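Local coordinates for putative cell adhesion protein (Parabacteroides distasonis, PDB 3LIU) that probably serves as a fimbrillin of the FimA/Mfa1 family, a building block of the adhesive pili of this gut bacterium, at residues A[178-183]-A[309-314]; A[198-203]-A[269-274]; A[203-208]-A[305-310]; A[333-338]-A[362-367]. One frame throughout, in Å; residues are numbered along the deposited sequence.

All four contacts lie to one side of the chain's centre, in a beta-sandwich-like part of the fold where two sheets face each other. Interactions 1 and 4, their centres about 7 Å apart, join the sheets face to face: strands 172-185 and 358-366, neighbours in one, meet strands 308-319 and 326-336, neighbours in the other. Interactions 2 and 3, about 17 Å apart between centres, are pairings within the second sheet, where strand 193-213 binds 268-270 and then 308-319, with V203 common to both. Interaction 3 shares L309 and I310 with interaction 1. Along the chain, interaction 2 falls within 1 and crosses 3, and interaction 4 comes last; segments distant in sequence thus build one core.

Interaction 1. Residues A[178-183]-A[309-314]; sequences IALAGA and LIVKGD
Two sheets packed face to face, as in a beta sandwich, meet where strand segment 178-183 lies over 309-314. Their axes come within 8.9 Å and cross at -44°, and the contact between them is apolar, made by side chains that each sheet sends inward. L309 holds the middle. Its CG stands anti to the backbone N (chi1 -179°), which carries the two methyls up to the opposite strand. CD1 touches I178 CG2 at 4.0 Å, the two side chains sliding past one another in opposite directions, and the same methyl lies 4.2 Å from the backbone N of L180. The other branch, L309 CD2, meets L180 CD1 at 4.2 Å. L180, also extended with CG anti to its N, reaches across to V311 and crosses it at about a right angle. Both its methyls rest against one branch of the valine, from the same side: L180 CD2 is 4.0 Å from V311 CG1, and L180 CD1 is 4.1 Å from V311 CG1. V311 presents this methyl because CG1 lies beside its backbone N, anti to the carbonyl carbon (chi1 -48°). With every touching residue buried, the methyls meet at or slightly beyond ordinary contact distance, without strain. Neighbouring strands close the core around it: L200 and V203 of strand 193-213 pack against L180, while L364 of strand 358-366 touches both L180 and V311. V337, just after strand 326-336, lies against I178 and L309, and backbone bonds from A179 and A181 to I362 tie segment 178-183 to strand 358-366 beside it.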
loop_
_atom_site.group_PDB
_atom_site.type_symbol
_atom_site.label_atom_id
_atom_site.label_comp_id
_atom_site.label_asym_id
_atom_site.label_seq_id
_atom_site.Cartn_x
_atom_site.Cartn_y
_atom_site.Cartn_z
ATOM N N ILE A 178 -2.263 7.078 0.368
ATOM C CA ILE A 178 -1.590 8.360 0.483
ATOM C C ILE A 178 -2.508 9.440 -0.064
ATOM O O ILE A 178 -3.050 9.320 -1.186
ATOM C CB ILE A 178 -0.207 8.398 -0.261
ATOM C CG1 ILE A 178 0.743 7.357 0.309
ATOM C CG2 ILE A 178 0.444 9.781 -0.156
ATOM C CD1 ILE A 178 2.112 7.203 -0.466
ATOM N N ALA A 179 -2.691 10.495 0.710
ATOM C CA ALA A 179 -3.544 11.622 0.287
ATOM C C ALA A 179 -2.992 12.949 0.761
ATOM O O ALA A 179 -2.338 13.024 1.807
ATOM C CB ALA A 179 -4.952 11.443 0.793
ATOM N N LEU A 180 -3.242 13.984 -0.048
ATOM C CA LEU A 180 -2.986 15.355 0.288
ATOM C C LEU A 180 -4.219 15.896 1.011
ATOM O O LEU A 180 -5.303 16.034 0.413
ATOM C CB LEU A 180 -2.715 16.203 -0.979
ATOM C CG LEU A 180 -2.410 17.690 -0.746
ATOM C CD1 LEU A 180 -1.006 17.902 -0.182
ATOM C CD2 LEU A 180 -2.638 18.539 -2.013
ATOM N N ALA A 181 -4.033 16.192 2.292
ATOM C CA ALA A 181 -5.070 16.663 3.178
ATOM C C ALA A 181 -5.207 18.171 3.047
ATOM O O ALA A 181 -6.279 18.700 3.193
ATOM C CB ALA A 181 -4.724 16.286 4.609
ATOM N N GLY A 182 -4.133 18.875 2.767
ATOM C CA GLY A 182 -4.275 20.321 2.491
ATOM C C GLY A 182 -2.998 20.930 1.954
ATOM O O GLY A 182 -1.929 20.359 2.095
ATOM N N ALA A 183 -3.123 22.083 1.300
ATOM C CA ALA A 183 -1.962 22.777 0.744
ATOM C C ALA A 183 -2.187 24.264 0.768
ATOM O O ALA A 183 -2.764 24.802 -0.162
ATOM C CB ALA A 183 -1.702 22.326 -0.665
ATOM N N LEU A 309 5.149 12.301 -2.817
ATOM C CA LEU A 309 3.993 13.028 -3.207
ATOM C C LEU A 309 4.442 14.371 -3.730
ATOM O O LEU A 309 5.149 15.138 -3.047
ATOM C CB LEU A 309 2.972 13.175 -2.056
ATOM C CG LEU A 309 1.700 13.938 -2.493
ATOM C CD1 LEU A 309 0.424 13.349 -1.923
ATOM C CD2 LEU A 309 1.788 15.436 -2.202
ATOM N N ILE A 310 4.030 14.660 -4.959
ATOM C CA ILE A 310 4.391 15.909 -5.615
ATOM C C ILE A 310 3.132 16.678 -6.017
ATOM O O ILE A 310 2.201 16.098 -6.638
ATOM C CB ILE A 310 5.259 15.626 -6.875
ATOM C CG1 ILE A 310 6.446 14.730 -6.517
ATOM C CG2 ILE A 310 5.797 16.976 -7.547
ATOM C CD1 ILE A 310 7.377 14.369 -7.721
ATOM N N VAL A 311 3.066 17.959 -5.626
ATOM C CA VAL A 311 1.999 18.859 -6.054
ATOM C C VAL A 311 2.495 19.903 -7.053
ATOM O O VAL A 311 3.676 20.291 -7.046
ATOM C CB VAL A 311 1.282 19.542 -4.867
ATOM C CG1 VAL A 311 0.910 18.470 -3.775
ATOM C CG2 VAL A 311 2.137 20.608 -4.286
ATOM N N LYS A 312 1.593 20.271 -7.957
ATOM C CA LYS A 312 1.812 21.346 -8.909
ATOM C C LYS A 312 0.714 22.382 -8.766
ATOM O O LYS A 312 -0.457 22.026 -8.660
ATOM C CB LYS A 312 1.788 20.827 -10.333
ATOM C CG LYS A 312 2.414 21.824 -11.342
ATOM C CD LYS A 312 2.229 21.431 -12.773
ATOM C CE LYS A 312 0.799 21.575 -13.197
ATOM N NZ LYS A 312 0.650 21.147 -14.578
ATOM N N GLY A 313 1.085 23.667 -8.795
ATOM C CA GLY A 313 0.088 24.745 -8.769
ATOM C C GLY A 313 0.699 26.106 -9.046
ATOM O O GLY A 313 1.885 26.218 -9.354
ATOM N N ASP A 314 -0.110 27.147 -8.918
ATOM C CA ASP A 314 0.308 28.504 -9.263
ATOM C C ASP A 314 0.525 29.246 -7.970
ATOM O O ASP A 314 -0.384 29.308 -7.145
ATOM C CB ASP A 314 -0.765 29.215 -10.104
ATOM C CG ASP A 314 -1.027 28.515 -11.431
ATOM O OD1 ASP A 314 -0.238 27.632 -11.836
ATOM O OD2 ASP A 314 -2.059 28.823 -12.047
#

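Interaction 2. Residues A[198-203]-A[269-274]; sequences FVLKEV and KKHVEN
Strand 198-203 is paired with 269-270 over a short antiparallel ladder, and the close fit is concentrated around V203 and H271. V203 and K269 form a hydrogen-bonded pair: V203 N donates to K269 O at 2.9 Å, in the carbonyl plane, and K269 N returns a bond to V203 O at 2.8 Å, nearly along the C=O axis. One residue pair beyond the E202-K270 bridge, H271 N gives an almost straight bond of 2.9 Å to K201 O (176°), although it approaches from above the carbonyl plane. The imidazole of H271 is covered on one face by L200, whose CD2 sits 3.8 Å above the ring plane, offset toward its rim, in a CH-pi contact. The two side chains cross at about a right angle, and H271 CD2 comes within 3.3 Å of L200 O. E202 bends at chi2 so that its carboxylate folds back close on the neighbouring backbone, with OE1 3.1 Å from K270 CA. The outer side is looser: on the exposed K270 chain, K270 NZ stays 6.3 Å from E202 OE1, too far for a salt bridge, and a water donates to both K201 O and H271 O, bridging the strands where the ladder gives way to loop. K201 and E202 both face K312 of strand 308-319, a classic beta bulge. K201 NZ forms a salt bridge with D314 and K269 NZ one with D275, while A277 N donates a hydrogen bond to H271 ND1. Since that last bond makes ND1 an acceptor, the histidine is probably neutral, with its proton on NE2.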
loop_
_atom_site.group_PDB
_atom_site.type_symbol
_atom_site.label_atom_id
_atom_site.label_comp_id
_atom_site.label_asym_id
_atom_site.label_seq_id
_atom_site.Cartn_x
_atom_site.Cartn_y
_atom_site.Cartn_z
ATOM N N PHE A 198 -1.886 30.166 -3.317
ATOM C CA PHE A 198 -1.447 28.992 -4.073
ATOM C C PHE A 198 -2.694 28.296 -4.548
ATOM O O PHE A 198 -3.561 28.002 -3.728
ATOM C CB PHE A 198 -0.660 28.066 -3.193
ATOM C CG PHE A 198 -0.282 26.756 -3.849
ATOM C CD1 PHE A 198 0.727 26.701 -4.795
ATOM C CD2 PHE A 198 -0.913 25.590 -3.497
ATOM C CE1 PHE A 198 1.056 25.518 -5.396
ATOM C CE2 PHE A 198 -0.578 24.410 -4.076
ATOM C CZ PHE A 198 0.411 24.362 -5.028
ATOM N N VAL A 199 -2.782 28.064 -5.856
ATOM C CA VAL A 199 -3.894 27.346 -6.472
ATOM C C VAL A 199 -3.361 25.993 -6.930
ATOM O O VAL A 199 -2.474 25.926 -7.807
ATOM C CB VAL A 199 -4.479 28.124 -7.675
ATOM C CG1 VAL A 199 -5.667 27.374 -8.250
ATOM C CG2 VAL A 199 -4.868 29.568 -7.269
ATOM N N LEU A 200 -3.899 24.929 -6.332
ATOM C CA LEU A 200 -3.532 23.574 -6.663
ATOM C C LEU A 200 -4.057 23.142 -8.044
ATOM O O LEU A 200 -5.227 23.284 -8.304
ATOM C CB LEU A 200 -4.050 22.624 -5.571
ATOM C CG LEU A 200 -3.683 21.159 -5.774
ATOM C CD1 LEU A 200 -2.145 20.967 -5.549
ATOM C CD2 LEU A 200 -4.527 20.295 -4.831
ATOM N N LYS A 201 -3.185 22.598 -8.896
ATOM C CA LYS A 201 -3.583 22.094 -10.235
ATOM C C LYS A 201 -3.512 20.578 -10.368
ATOM O O LYS A 201 -4.350 19.984 -11.044
ATOM C CB LYS A 201 -2.712 22.705 -11.322
ATOM C CG LYS A 201 -3.040 24.185 -11.645
ATOM C CD LYS A 201 -2.241 24.644 -12.894
ATOM C CE LYS A 201 -2.754 25.958 -13.520
ATOM N NZ LYS A 201 -1.613 26.895 -13.958
ATOM N N GLU A 202 -2.524 19.954 -9.720
ATOM C CA GLU A 202 -2.291 18.508 -9.879
ATOM C C GLU A 202 -1.597 17.927 -8.638
ATOM O O GLU A 202 -0.811 18.601 -7.963
ATOM C CB GLU A 202 -1.425 18.252 -11.139
ATOM C CG GLU A 202 -1.161 16.770 -11.490
ATOM C CD GLU A 202 -2.194 16.177 -12.448
ATOM O OE1 GLU A 202 -3.110 16.910 -12.859
ATOM O OE2 GLU A 202 -2.095 14.979 -12.806
ATOM N N VAL A 203 -1.891 16.663 -8.349
ATOM C CA VAL A 203 -1.178 15.896 -7.357
ATOM C C VAL A 203 -0.746 14.582 -7.992
ATOM O O VAL A 203 -1.515 13.970 -8.751
ATOM C CB VAL A 203 -2.076 15.619 -6.130
ATOM C CG1 VAL A 203 -1.282 14.926 -5.030
ATOM C CG2 VAL A 203 -2.696 16.942 -5.594
ATOM N N LYS A 269 -3.649 12.854 -10.216
ATOM C CA LYS A 269 -4.980 13.429 -10.162
ATOM C C LYS A 269 -4.918 14.925 -10.388
ATOM O O LYS A 269 -4.224 15.667 -9.651
ATOM C CB LYS A 269 -5.613 13.185 -8.801
ATOM C CG LYS A 269 -7.044 13.659 -8.656
ATOM C CD LYS A 269 -8.058 12.580 -8.981
ATOM C CE LYS A 269 -9.497 13.087 -8.834
ATOM N NZ LYS A 269 -9.971 13.756 -10.068
ATOM N N LYS A 270 -5.672 15.359 -11.382
ATOM C CA LYS A 270 -5.931 16.769 -11.633
ATOM C C LYS A 270 -6.910 17.323 -10.577
ATOM O O LYS A 270 -7.839 16.631 -10.195
ATOM C CB LYS A 270 -6.505 16.912 -13.044
ATOM C CG LYS A 270 -6.759 18.343 -13.505
ATOM C CD LYS A 270 -7.128 18.388 -15.008
ATOM C CE LYS A 270 -7.206 19.833 -15.522
ATOM N NZ LYS A 270 -6.783 19.958 -16.957
ATOM N N HIS A 271 -6.672 18.547 -10.102
ATOM C CA HIS A 271 -7.566 19.233 -9.158
ATOM C C HIS A 271 -8.540 20.127 -9.912
ATOM O O HIS A 271 -8.130 21.048 -10.572
ATOM C CB HIS A 271 -6.768 20.098 -8.170
ATOM C CG HIS A 271 -7.598 20.681 -7.055
ATOM N ND1 HIS A 271 -8.247 19.903 -6.120
ATOM C CD2 HIS A 271 -7.844 21.968 -6.701
ATOM C CE1 HIS A 271 -8.875 20.679 -5.254
ATOM N NE2 HIS A 271 -8.634 21.936 -5.574
ATOM N N VAL A 272 -9.826 19.821 -9.820
ATOM C CA VAL A 272 -10.899 20.668 -10.378
ATOM C C VAL A 272 -12.027 20.771 -9.339
ATOM O O VAL A 272 -12.312 19.786 -8.656
ATOM C CB VAL A 272 -11.415 20.134 -11.754
ATOM C CG1 VAL A 272 -10.295 20.213 -12.805
ATOM C CG2 VAL A 272 -11.957 18.710 -11.642
ATOM N N GLU A 273 -12.624 21.962 -9.200
ATOM C CA GLU A 273 -13.625 22.264 -8.142
ATOM C C GLU A 273 -14.596 21.102 -7.903
ATOM O O GLU A 273 -14.871 20.718 -6.771
ATOM C CB GLU A 273 -14.426 23.533 -8.480
ATOM N N ASN A 274 -15.091 20.542 -8.993
ATOM C CA ASN A 274 -16.039 19.447 -8.939
ATOM C C ASN A 274 -15.435 18.109 -8.533
ATOM O O ASN A 274 -16.118 17.315 -7.894
ATOM C CB ASN A 274 -16.709 19.305 -10.298
ATOM C CG ASN A 274 -15.720 19.435 -11.434
ATOM O OD1 ASN A 274 -14.937 20.393 -11.477
ATOM N ND2 ASN A 274 -15.737 18.473 -12.355
HETATM O O HOH W 1 -6.178 21.811 -12.874
#

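Interaction 3. Residues A[203-208]-A[305-310]; sequences VFIASA and NHTLLI
The ring of F204 and the side chain of I310 lie side by side, pointing the same way, at the apolar heart of this pairing. F204 adopts the crowded first torsion (chi1 77°), with CG between the backbone N and carbonyl carbon, and this lays the ring alongside its partner strand. I310 CB sits over one ring face, 4.1 Å from the F204 ring centroid, while I310 CG2 touches F204 CE1 at 3.6 Å and I310 CD1 closes on F204 CZ. A206 CB continues this face of the sheet, touching both I310 CD1 and L308 CB. On the other face, I205 folds its CD1 back over L309 through two successive turns near -57°, and its CG2 meets T307 CG2 at 3.6 Å; V203 CG1 adds a contact with L309 CD1. Between the faces runs the backbone ladder. F204 and I310 exchange two bonds, each 2.8 Å from N to O and nearly along the C=O axis, and A206 and L308 exchange two more. Past L308 the pairing turns polar: T307 OG1 donates to S207 O at 2.7 Å, from above the carbonyl plane. S207 has positive phi (52°), breaking the strand here, and its OG shares a water with H306 O besides bonding to Q261. N287 ND2 also reaches T307 OG1, S207 O and N305 O, so one amide gathers this buried edge, and N305 OD1 is held by K258 N. Alternating hydrogen-bonded and non-hydrogen-bonded pairs make this an antiparallel beta ladder within a sheet of the fimbrillin fold, with the T307 bond extending the link past its end.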
loop_
_atom_site.group_PDB
_atom_site.type_symbol
_atom_site.label_atom_id
_atom_site.label_comp_id
_atom_site.label_asym_id
_atom_site.label_seq_id
_atom_site.Cartn_x
_atom_site.Cartn_y
_atom_site.Cartn_z
ATOM N N VAL A 203 -1.891 16.663 -8.349
ATOM C CA VAL A 203 -1.178 15.896 -7.357
ATOM C C VAL A 203 -0.746 14.582 -7.992
ATOM O O VAL A 203 -1.515 13.970 -8.751
ATOM C CB VAL A 203 -2.076 15.619 -6.130
ATOM C CG1 VAL A 203 -1.282 14.926 -5.030
ATOM C CG2 VAL A 203 -2.696 16.942 -5.594
ATOM N N PHE A 204 0.485 14.151 -7.754
ATOM C CA PHE A 204 0.899 12.831 -8.243
ATOM C C PHE A 204 1.943 12.159 -7.372
ATOM O O PHE A 204 2.562 12.798 -6.511
ATOM C CB PHE A 204 1.299 12.857 -9.751
ATOM C CG PHE A 204 2.674 13.442 -10.054
ATOM C CD1 PHE A 204 2.882 14.795 -10.043
ATOM C CD2 PHE A 204 3.737 12.613 -10.381
ATOM C CE1 PHE A 204 4.124 15.344 -10.345
ATOM C CE2 PHE A 204 5.000 13.136 -10.687
ATOM C CZ PHE A 204 5.188 14.512 -10.690
ATOM N N ILE A 205 2.099 10.852 -7.593
ATOM C CA ILE A 205 3.020 10.050 -6.820
ATOM C C ILE A 205 4.154 9.561 -7.709
ATOM O O ILE A 205 3.904 9.207 -8.871
ATOM C CB ILE A 205 2.305 8.804 -6.228
ATOM C CG1 ILE A 205 1.112 9.215 -5.376
ATOM C CG2 ILE A 205 3.319 7.903 -5.439
ATOM C CD1 ILE A 205 1.393 10.159 -4.211
ATOM N N ALA A 206 5.381 9.558 -7.186
ATOM C CA ALA A 206 6.563 9.047 -7.935
ATOM C C ALA A 206 7.271 8.006 -7.074
ATOM O O ALA A 206 7.180 8.052 -5.860
ATOM C CB ALA A 206 7.531 10.201 -8.303
ATOM N N SER A 207 8.002 7.078 -7.686
ATOM C CA SER A 207 8.658 6.006 -6.947
ATOM C C SER A 207 7.756 5.215 -6.010
ATOM O O SER A 207 8.154 4.874 -4.902
ATOM C CB SER A 207 9.889 6.513 -6.170
ATOM O OG SER A 207 10.816 7.096 -7.071
ATOM N N ALA A 208 6.562 4.864 -6.497
ATOM C CA ALA A 208 5.681 3.898 -5.832
ATOM C C ALA A 208 6.211 2.519 -6.193
ATOM O O ALA A 208 6.347 2.216 -7.384
ATOM C CB ALA A 208 4.217 4.063 -6.351
ATOM N N ASN A 305 15.081 6.653 -4.049
ATOM C CA ASN A 305 13.765 6.555 -4.715
ATOM C C ASN A 305 12.726 6.157 -3.676
ATOM O O ASN A 305 12.006 5.161 -3.795
ATOM C CB ASN A 305 13.757 5.540 -5.881
ATOM C CG ASN A 305 14.110 6.173 -7.253
ATOM O OD1 ASN A 305 14.360 7.388 -7.350
ATOM N ND2 ASN A 305 14.139 5.320 -8.336
ATOM N N HIS A 306 12.657 6.963 -2.631
ATOM C CA HIS A 306 11.534 6.901 -1.719
ATOM C C HIS A 306 10.323 7.411 -2.435
ATOM O O HIS A 306 10.438 8.246 -3.337
ATOM C CB HIS A 306 11.829 7.767 -0.518
ATOM C CG HIS A 306 12.849 7.165 0.383
ATOM N ND1 HIS A 306 12.624 5.983 1.053
ATOM C CD2 HIS A 306 14.097 7.562 0.715
ATOM C CE1 HIS A 306 13.693 5.686 1.770
ATOM N NE2 HIS A 306 14.604 6.618 1.570
ATOM N N THR A 307 9.162 6.917 -2.038
ATOM C CA THR A 307 7.909 7.350 -2.636
ATOM C C THR A 307 7.661 8.819 -2.321
ATOM O O THR A 307 7.808 9.237 -1.158
ATOM C CB THR A 307 6.763 6.496 -2.106
ATOM O OG1 THR A 307 7.026 5.140 -2.449
ATOM C CG2 THR A 307 5.425 6.897 -2.664
ATOM N N LEU A 308 7.345 9.585 -3.375
ATOM C CA LEU A 308 7.128 11.034 -3.273
ATOM C C LEU A 308 5.680 11.324 -3.554
ATOM O O LEU A 308 5.074 10.695 -4.442
ATOM C CB LEU A 308 7.987 11.817 -4.312
ATOM C CG LEU A 308 9.488 11.525 -4.370
ATOM C CD1 LEU A 308 10.200 12.322 -5.464
ATOM C CD2 LEU A 308 10.204 11.750 -3.030
ATOM N N LEU A 309 5.149 12.301 -2.817
ATOM C CA LEU A 309 3.993 13.028 -3.207
ATOM C C LEU A 309 4.442 14.371 -3.730
ATOM O O LEU A 309 5.149 15.138 -3.047
ATOM C CB LEU A 309 2.972 13.175 -2.056
ATOM C CG LEU A 309 1.700 13.938 -2.493
ATOM C CD1 LEU A 309 0.424 13.349 -1.923
ATOM C CD2 LEU A 309 1.788 15.436 -2.202
ATOM N N ILE A 310 4.030 14.660 -4.959
ATOM C CA ILE A 310 4.391 15.909 -5.615
ATOM C C ILE A 310 3.132 16.678 -6.017
ATOM O O ILE A 310 2.201 16.098 -6.638
ATOM C CB ILE A 310 5.259 15.626 -6.875
ATOM C CG1 ILE A 310 6.446 14.730 -6.517
ATOM C CG2 ILE A 310 5.797 16.976 -7.547
ATOM C CD1 ILE A 310 7.377 14.369 -7.721
HETATM O O HOH W 2 11.833 9.287 -5.724
#

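Interaction 4. Residues A[333-338]-A[362-367]; sequences YAIPVG and ISLTII
Y333 and I366 cross at about a right angle, the isoleucine laid flat across one face of the aromatic ring. I366 CG1 lies 4.2 Å from the Y333 ring centroid, only 3° off the normal, so this CH-pi contact falls squarely on the centre of the face. The second branch leans toward the phenol end, where I366 CG2 is 3.5 Å from Y333 CZ and 3.4 Å from Y333 OH. With CG beside its own backbone N (chi1 -55°), the tyrosine ring extends outward along the facing strand. I335 and L364 instead meet tip to tip: I335 CG1 approaches L364 CD2 at 3.6 Å, both side chains directed from their strands into the gap between them. At the far end V337 and I362 again cross at about a right angle. I362 CD1, at the tip of an extended chain (chi2 178°), touches V337 CG2 at 3.7 Å and lies slightly farther from V337 CG1. These three pairings follow a register of Y333 opposite I366, I335 opposite L364 and V337 opposite I362, while the axes of the two strand segments come no closer than 9.9 Å, a spacing that belongs to facing sheets. Strand 383-391 fills in beside them, V383 against Y333 and I335, and A385 against I335 and L364; I178 and L180 of strand 172-185 reach V337 and L364 respectively. The chemistry is thus hydrophobic apart from the phenol, whose OH is bonded to the carbonyl O of G368, so the buried ring can lie under I366 with its hydroxyl satisfied.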
loop_
_atom_site.group_PDB
_atom_site.type_symbol
_atom_site.label_atom_id
_atom_site.label_comp_id
_atom_site.label_asym_id
_atom_site.label_seq_id
_atom_site.Cartn_x
_atom_site.Cartn_y
_atom_site.Cartn_z
ATOM N N TYR A 333 6.307 21.085 -5.997
ATOM C CA TYR A 333 6.763 20.872 -4.629
ATOM C C TYR A 333 6.680 19.359 -4.332
ATOM O O TYR A 333 5.578 18.746 -4.412
ATOM C CB TYR A 333 5.880 21.635 -3.654
ATOM C CG TYR A 333 5.763 23.119 -3.929
ATOM C CD1 TYR A 333 4.829 23.596 -4.827
ATOM C CD2 TYR A 333 6.593 24.046 -3.281
ATOM C CE1 TYR A 333 4.688 24.966 -5.084
ATOM C CE2 TYR A 333 6.486 25.403 -3.533
ATOM C CZ TYR A 333 5.496 25.859 -4.434
ATOM O OH TYR A 333 5.353 27.191 -4.699
ATOM N N ALA A 334 7.834 18.756 -4.049
ATOM C CA ALA A 334 7.940 17.322 -3.807
ATOM C C ALA A 334 8.249 16.999 -2.353
ATOM O O ALA A 334 9.092 17.667 -1.753
ATOM C CB ALA A 334 9.032 16.730 -4.719
ATOM N N ILE A 335 7.641 15.930 -1.852
ATOM C CA ILE A 335 7.701 15.477 -0.461
ATOM C C ILE A 335 8.013 13.999 -0.391
ATOM O O ILE A 335 7.249 13.190 -0.911
ATOM C CB ILE A 335 6.270 15.657 0.174
ATOM C CG1 ILE A 335 5.964 17.140 0.312
ATOM C CG2 ILE A 335 6.085 14.965 1.491
ATOM C CD1 ILE A 335 7.143 17.952 0.698
ATOM N N PRO A 336 9.092 13.616 0.300
ATOM C CA PRO A 336 9.269 12.197 0.563
ATOM C C PRO A 336 8.325 11.716 1.656
ATOM O O PRO A 336 8.444 12.146 2.803
ATOM C CB PRO A 336 10.737 12.084 0.984
ATOM C CG PRO A 336 11.204 13.489 1.222
ATOM C CD PRO A 336 10.098 14.442 0.981
ATOM N N VAL A 337 7.422 10.800 1.302
ATOM C CA VAL A 337 6.328 10.387 2.199
ATOM C C VAL A 337 6.863 9.557 3.370
ATOM O O VAL A 337 7.360 8.437 3.224
ATOM C CB VAL A 337 5.210 9.656 1.437
ATOM C CG1 VAL A 337 4.032 9.245 2.390
ATOM C CG2 VAL A 337 4.654 10.568 0.337
ATOM N N GLY A 338 6.732 10.118 4.556
ATOM C CA GLY A 338 7.036 9.390 5.770
ATOM C C GLY A 338 8.457 9.513 6.272
ATOM O O GLY A 338 8.872 8.766 7.153
ATOM N N ILE A 362 -1.206 14.111 4.266
ATOM C CA ILE A 362 -0.118 15.096 4.075
ATOM C C ILE A 362 -0.702 16.518 3.972
ATOM O O ILE A 362 -1.596 16.772 3.168
ATOM C CB ILE A 362 0.709 14.746 2.801
ATOM C CG1 ILE A 362 1.285 13.320 2.953
ATOM C CG2 ILE A 362 1.797 15.804 2.538
ATOM C CD1 ILE A 362 2.050 12.808 1.813
ATOM N N SER A 363 -0.235 17.414 4.829
ATOM C CA SER A 363 -0.617 18.816 4.786
ATOM C C SER A 363 0.608 19.641 4.468
ATOM O O SER A 363 1.609 19.592 5.197
ATOM C CB SER A 363 -1.188 19.256 6.142
ATOM O OG SER A 363 -2.318 18.467 6.447
ATOM N N LEU A 364 0.524 20.404 3.385
ATOM C CA LEU A 364 1.637 21.217 2.928
ATOM C C LEU A 364 1.491 22.685 3.281
ATOM O O LEU A 364 0.391 23.240 3.217
ATOM C CB LEU A 364 1.779 21.064 1.415
ATOM C CG LEU A 364 2.072 19.653 0.940
ATOM C CD1 LEU A 364 2.355 19.672 -0.607
ATOM C CD2 LEU A 364 3.220 19.060 1.742
ATOM N N THR A 365 2.595 23.307 3.681
ATOM C CA THR A 365 2.632 24.755 3.866
ATOM C C THR A 365 3.613 25.255 2.819
ATOM O O THR A 365 4.811 24.965 2.898
ATOM C CB THR A 365 3.108 25.181 5.266
ATOM O OG1 THR A 365 2.194 24.683 6.250
ATOM C CG2 THR A 365 3.193 26.733 5.398
ATOM N N ILE A 366 3.106 25.976 1.825
ATOM C CA ILE A 366 3.948 26.495 0.756
ATOM C C ILE A 366 4.423 27.890 1.124
ATOM O O ILE A 366 3.611 28.761 1.426
ATOM C CB ILE A 366 3.162 26.473 -0.568
ATOM C CG1 ILE A 366 2.944 25.001 -0.961
ATOM C CG2 ILE A 366 3.902 27.278 -1.661
ATOM C CD1 ILE A 366 1.824 24.808 -1.792
ATOM N N ILE A 367 5.735 28.106 1.125
ATOM C CA ILE A 367 6.317 29.357 1.626
ATOM C C ILE A 367 7.167 30.126 0.598
ATOM O O ILE A 367 7.890 31.054 0.943
ATOM C CB ILE A 367 7.137 29.112 2.935
ATOM C CG1 ILE A 367 8.387 28.273 2.655
ATOM C CG2 ILE A 367 6.226 28.426 4.012
ATOM C CD1 ILE A 367 9.436 28.383 3.773
#